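L-asparaginase 1 (Escherichia coli, PDB 6NXC) hydrolyses L-asparagine to L-aspartate and ammonium as a homotetrameric cytoplasmic enzyme that is allosterically activated by L-asparagine itself. Local coordinates at residues Glu93-His98 and Gly220-His225; Asp87-Ala92 and Ser122-Asn127. The protein carries 1 engineered substitution. One frame throughout, in Å; residues are numbered along the deposited sequence.

Both contacts start from helix 85-98: contact 2 uses its N-terminal half and contact 1 its C-terminal half. Their partners include strands 125-126 and 223-224, neighbours in a two-stranded antiparallel sheet, where I223 N lies 2.9 Å from E126 O and H225 N 2.9 Å from M124 O; contact 2 also takes in M124 at the end of helix 114-124. The centres are about 8 Å apart, and one helix packs against both strands: V224 touches K96 in contact 1, L125 touches A92 in contact 2. Along the chain the order is 87-92, 93-98, 122-127, 220-225, so the connections cross. Residues 220-225, which follow strand 207-209 of the eight-stranded mixed sheet, are thereby brought back onto helix 85-98.

Contact 1 (Glu93-His98 and Gly220-His225); sequences EDIKAH and GELIVH
K96 lays its side chain along L222 and V224 and ends on a backbone carbonyl, joining the C-terminal part of helix 85-98 to short strand 223-224, half of a two-stranded antiparallel sheet. The first contact is apolar: K96 CB touches V224 CG2 at 3.6 Å, and CD comes within 4.0 Å of L222 CD2. The chain runs past both aliphatic groups in the opposite sense to their own direction. With CG anti to the backbone N (chi1 172°) and a bend at chi2, the rest of the lysine is carried past V224 toward the residues that precede the strand, and NZ gives a hydrogen bond of 2.9 Å to L222 O. That bond meets the carbonyl at a C=O...N angle of 143°, with NZ tilted 23° from the carbonyl plane. E221 OE1 adds a long salt bridge to NZ at 3.8 Å; the same oxygen accepts L222 N on its anti side, which probably helps keep the carboxylate beside the lysine. Further into the protein, I95 CG2 meets L222 CD2 at 4.3 Å, and L125 of the neighbouring strand touches I95, L222 and V224. On the helix itself, D94 bonds Y27, Y74 and H72, while the ring of H98, stacked with Y27, sends ND1 to D94 O at 2.8 Å, the acceptor close to the imidazole plane.

Contact 2 (Asp87-Ala92 and Ser122-Asn127); sequences DWQHIA and SFMLEN
Q89 OE1 accepts a hydrogen bond from the backbone N of I227, and the methyl of M124 presses against the same oxygen, with CE 3.3 Å from OE1. Q89 NE2 is bound to E93 OE1 one turn further along the helix, so both ends of the amide are held and its rotation is fixed. The CB of Q89 points away from 122-127, but the bend at chi2 (77°) brings the amide back to M124, whose chain it crosses at a slant. M124 is bent in turn at chi3 (82°), and this last turn brings CE against both Q89 OE1 and A92 CB, the latter at 3.7 Å. Its SD sits nearer the N-terminal side of helix 85-98, 4.2 Å from both W88 CB and W88 O. L125, the first residue to leave helical geometry, adds CD2 at 4.3 Å from A92 CB. The indole of W88 leads off to meet H330 edge-to-face and P239 of a second subunit. This is buried packing of helix 85-98, after strand 68-78, against the end of helix 114-124, after strand 104-108, and strand 125-126; strands 68-78 and 104-108 flank parallel strand 25-32 in the central sheet, as in an α/β fold.

Contact 1 (Glu93-His98 and Gly220-His225)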
loop_
_atom_site.group_PDB
_atom_site.type_symbol
_atom_site.label_atom_id
_atom_site.label_comp_id
_atom_site.label_asym_id
_atom_site.label_seq_id
_atom_site.Cartn_x
_atom_site.Cartn_y
_atom_site.Cartn_z
ATOM N N GLU B 93 14.157 22.564 26.562
ATOM C CA GLU B 93 14.121 23.403 27.792
ATOM C C GLU B 93 12.700 23.791 28.160
ATOM O O GLU B 93 12.386 23.863 29.378
ATOM C CB GLU B 93 15.020 24.618 27.677
ATOM C CG GLU B 93 16.489 24.216 27.480
ATOM C CD GLU B 93 17.477 25.356 27.158
ATOM O OE1 GLU B 93 18.703 25.100 27.390
ATOM O OE2 GLU B 93 17.053 26.469 26.655
ATOM N N ASP B 94 11.903 24.079 27.177
ATOM C CA ASP B 94 10.506 24.499 27.460
ATOM C C ASP B 94 9.764 23.265 28.025
ATOM O O ASP B 94 8.954 23.444 28.904
ATOM C CB ASP B 94 9.853 24.974 26.173
ATOM C CG ASP B 94 8.484 25.618 26.224
ATOM O OD1 ASP B 94 8.156 26.029 27.251
ATOM O OD2 ASP B 94 7.774 25.666 25.139
ATOM N N ILE B 95 9.979 22.053 27.472
ATOM C CA ILE B 95 9.341 20.808 28.021
ATOM C C ILE B 95 9.772 20.638 29.491
ATOM O O ILE B 95 8.906 20.440 30.374
ATOM C CB ILE B 95 9.680 19.576 27.168
ATOM C CG1 ILE B 95 9.019 19.675 25.798
ATOM C CG2 ILE B 95 9.374 18.242 27.880
ATOM C CD1 ILE B 95 9.684 18.772 24.781
ATOM N N LYS B 96 11.055 20.781 29.791
ATOM C CA LYS B 96 11.626 20.528 31.138
ATOM C C LYS B 96 11.055 21.571 32.090
ATOM O O LYS B 96 10.606 21.199 33.182
ATOM C CB LYS B 96 13.155 20.625 31.103
ATOM C CG LYS B 96 13.878 20.578 32.471
ATOM C CD LYS B 96 13.649 19.322 33.220
ATOM C CE LYS B 96 14.313 19.232 34.582
ATOM N NZ LYS B 96 13.725 18.106 35.381
ATOM N N ALA B 97 10.944 22.821 31.636
ATOM C CA ALA B 97 10.354 23.951 32.405
ATOM C C ALA B 97 8.946 23.647 32.853
ATOM O O ALA B 97 8.604 24.058 33.996
ATOM C CB ALA B 97 10.403 25.237 31.647
ATOM N N HIS B 98 8.162 22.934 32.061
ATOM C CA HIS B 98 6.734 22.735 32.335
ATOM C C HIS B 98 6.456 21.281 32.704
ATOM O O HIS B 98 5.267 20.952 32.880
ATOM C CB HIS B 98 5.938 23.231 31.146
ATOM C CG HIS B 98 6.143 24.702 30.971
ATOM N ND1 HIS B 98 7.205 25.215 30.160
ATOM C CD2 HIS B 98 5.557 25.782 31.551
ATOM C CE1 HIS B 98 7.103 26.541 30.117
ATOM N NE2 HIS B 98 6.192 26.917 31.004
ATOM N N GLY B 220 12.954 7.945 37.031
ATOM C CA GLY B 220 13.268 9.123 37.837
ATOM C C GLY B 220 12.913 10.405 37.129
ATOM O O GLY B 220 12.115 10.383 36.100
ATOM N N GLU B 221 13.452 11.529 37.646
ATOM C CA GLU B 221 13.054 12.855 37.098
ATOM C C GLU B 221 13.718 13.103 35.723
ATOM O O GLU B 221 14.785 12.584 35.440
ATOM C CB GLU B 221 13.441 14.041 37.991
ATOM C CG GLU B 221 12.228 14.641 38.719
ATOM C CD GLU B 221 11.136 15.315 37.886
ATOM O OE1 GLU B 221 11.373 15.456 36.697
ATOM O OE2 GLU B 221 10.043 15.717 38.444
ATOM N N LEU B 222 12.975 13.806 34.881
ATOM C CA LEU B 222 13.406 14.066 33.486
ATOM C C LEU B 222 14.780 14.695 33.563
ATOM O O LEU B 222 14.971 15.659 34.350
ATOM C CB LEU B 222 12.397 15.014 32.829
ATOM C CG LEU B 222 12.710 15.443 31.391
ATOM C CD1 LEU B 222 12.564 14.262 30.473
ATOM C CD2 LEU B 222 11.788 16.583 30.992
ATOM N N ILE B 223 15.689 14.288 32.669
ATOM C CA ILE B 223 17.029 14.883 32.515
ATOM C C ILE B 223 17.178 15.356 31.075
ATOM O O ILE B 223 16.875 14.577 30.182
ATOM C CB ILE B 223 18.126 13.912 32.954
ATOM C CG1 ILE B 223 18.051 13.722 34.480
ATOM C CG2 ILE B 223 19.479 14.438 32.506
ATOM C CD1 ILE B 223 18.839 12.522 35.011
ATOM N N VAL B 224 17.505 16.627 30.876
ATOM C CA VAL B 224 17.698 17.104 29.487
ATOM C C VAL B 224 19.197 17.117 29.114
ATOM O O VAL B 224 19.982 17.782 29.795
ATOM C CB VAL B 224 17.044 18.451 29.235
ATOM C CG1 VAL B 224 17.390 18.796 27.777
ATOM C CG2 VAL B 224 15.537 18.391 29.492
ATOM N N HIS B 225 19.626 16.273 28.165
ATOM C CA HIS B 225 21.034 16.246 27.718
ATOM C C HIS B 225 21.159 17.383 26.732
ATOM O O HIS B 225 20.271 17.603 25.887
ATOM C CB HIS B 225 21.400 14.957 27.013
ATOM C CG HIS B 225 21.472 13.816 27.957
ATOM N ND1 HIS B 225 22.547 13.590 28.780
ATOM C CD2 HIS B 225 20.608 12.794 28.164
ATOM C CE1 HIS B 225 22.293 12.527 29.543
ATOM N NE2 HIS B 225 21.123 12.006 29.163
#

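Contact 2 (Asp87-Ala92 and Ser122-Asn127)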
loop_
_atom_site.group_PDB
_atom_site.type_symbol
_atom_site.label_atom_id
_atom_site.label_comp_id
_atom_site.label_asym_id
_atom_site.label_seq_id
_atom_site.Cartn_x
_atom_site.Cartn_y
_atom_site.Cartn_z
ATOM N N ASP B 87 17.416 25.485 18.191
ATOM C CA ASP B 87 15.930 25.357 18.329
ATOM C C ASP B 87 15.513 24.063 19.044
ATOM O O ASP B 87 14.488 24.093 19.770
ATOM C CB ASP B 87 15.255 25.567 16.972
ATOM C CG ASP B 87 15.608 26.943 16.390
ATOM O OD1 ASP B 87 15.441 28.000 17.150
ATOM O OD2 ASP B 87 16.166 26.960 15.254
ATOM N N TRP B 88 16.176 22.913 18.792
ATOM C CA TRP B 88 15.791 21.672 19.431
ATOM C C TRP B 88 15.999 21.881 20.959
ATOM O O TRP B 88 15.183 21.460 21.790
ATOM C CB TRP B 88 16.699 20.524 18.931
ATOM C CG TRP B 88 16.661 20.256 17.463
ATOM C CD1 TRP B 88 15.677 20.543 16.563
ATOM C CD2 TRP B 88 17.750 19.700 16.705
ATOM N NE1 TRP B 88 16.066 20.138 15.307
ATOM C CE2 TRP B 88 17.336 19.675 15.351
ATOM C CE3 TRP B 88 18.981 19.148 17.064
ATOM C CZ2 TRP B 88 18.121 19.073 14.387
ATOM C CZ3 TRP B 88 19.789 18.616 16.090
ATOM C CH2 TRP B 88 19.364 18.631 14.768
ATOM N N GLN B 89 17.146 22.456 21.293
ATOM C CA GLN B 89 17.481 22.788 22.712
ATOM C C GLN B 89 16.424 23.687 23.352
ATOM O O GLN B 89 15.982 23.450 24.524
ATOM C CB GLN B 89 18.896 23.441 22.775
ATOM C CG GLN B 89 19.332 23.665 24.211
ATOM C CD GLN B 89 19.811 22.437 24.932
ATOM O OE1 GLN B 89 20.297 21.515 24.329
ATOM N NE2 GLN B 89 19.720 22.429 26.274
ATOM N N HIS B 90 15.931 24.693 22.636
ATOM C CA HIS B 90 14.949 25.687 23.164
ATOM C C HIS B 90 13.678 24.887 23.492
ATOM O O HIS B 90 13.070 25.095 24.591
ATOM C CB HIS B 90 14.628 26.758 22.077
ATOM C CG HIS B 90 13.746 27.902 22.442
ATOM N ND1 HIS B 90 13.432 28.259 23.765
ATOM C CD2 HIS B 90 13.202 28.874 21.663
ATOM C CE1 HIS B 90 12.642 29.327 23.763
ATOM N NE2 HIS B 90 12.525 29.747 22.491
ATOM N N ILE B 91 13.244 24.003 22.560
ATOM C CA ILE B 91 12.036 23.199 22.765
ATOM C C ILE B 91 12.252 22.234 23.951
ATOM O O ILE B 91 11.360 22.179 24.835
ATOM C CB ILE B 91 11.644 22.454 21.484
ATOM C CG1 ILE B 91 11.311 23.387 20.332
ATOM C CG2 ILE B 91 10.548 21.441 21.793
ATOM C CD1 ILE B 91 11.258 22.721 18.973
ATOM N N ALA B 92 13.415 21.581 24.077
ATOM C CA ALA B 92 13.693 20.633 25.181
ATOM C C ALA B 92 13.602 21.347 26.528
ATOM O O ALA B 92 13.011 20.853 27.507
ATOM C CB ALA B 92 15.004 19.987 25.035
ATOM N N SER B 122 14.042 12.883 21.156
ATOM C CA SER B 122 14.131 11.513 21.628
ATOM C C SER B 122 15.447 11.234 22.376
ATOM O O SER B 122 15.454 10.532 23.374
ATOM C CB SER B 122 13.885 10.448 20.577
ATOM O OG SER B 122 14.959 10.278 19.699
ATOM N N PHE B 123 16.565 11.649 21.832
ATOM C CA PHE B 123 17.906 11.500 22.440
ATOM C C PHE B 123 18.117 12.449 23.591
ATOM O O PHE B 123 18.696 11.997 24.574
ATOM C CB PHE B 123 18.970 11.738 21.360
ATOM C CG PHE B 123 18.828 10.731 20.259
ATOM C CD1 PHE B 123 19.116 9.417 20.486
ATOM C CD2 PHE B 123 18.466 11.111 18.973
ATOM C CE1 PHE B 123 18.990 8.480 19.468
ATOM C CE2 PHE B 123 18.374 10.198 17.957
ATOM C CZ PHE B 123 18.605 8.877 18.215
ATOM N N MET B 124 17.520 13.651 23.555
ATOM C CA MET B 124 17.830 14.694 24.570
ATOM C C MET B 124 17.062 14.363 25.871
ATOM O O MET B 124 17.588 14.645 26.966
ATOM C CB MET B 124 17.388 16.084 24.054
ATOM C CG MET B 124 18.256 16.528 22.952
ATOM S SD MET B 124 17.560 18.003 22.230
ATOM C CE MET B 124 18.241 19.077 23.469
ATOM N N LEU B 125 15.836 13.827 25.773
ATOM C CA LEU B 125 14.933 13.731 26.947
ATOM C C LEU B 125 15.171 12.352 27.607
ATOM O O LEU B 125 14.467 11.358 27.280
ATOM C CB LEU B 125 13.470 13.891 26.525
ATOM C CG LEU B 125 13.098 15.188 25.847
ATOM C CD1 LEU B 125 11.604 15.333 25.548
ATOM C CD2 LEU B 125 13.477 16.338 26.714
ATOM N N GLU B 126 15.965 12.265 28.649
ATOM C CA GLU B 126 16.222 10.968 29.346
ATOM C C GLU B 126 15.274 10.888 30.552
ATOM O O GLU B 126 14.930 11.965 31.093
ATOM C CB GLU B 126 17.702 10.948 29.805
ATOM C CG GLU B 126 18.014 9.867 30.859
ATOM C CD GLU B 126 19.423 9.858 31.456
ATOM O OE1 GLU B 126 19.819 8.816 32.059
ATOM O OE2 GLU B 126 20.119 10.883 31.341
ATOM N N ASN B 127 14.812 9.697 30.879
ATOM C CA ASN B 127 13.784 9.447 31.934
ATOM C C ASN B 127 12.461 10.121 31.591
ATOM O O ASN B 127 11.807 10.736 32.492
ATOM C CB ASN B 127 14.239 9.883 33.325
ATOM C CG ASN B 127 15.539 9.253 33.728
ATOM O OD1 ASN B 127 15.903 8.207 33.227
ATOM N ND2 ASN B 127 16.289 9.967 34.543
#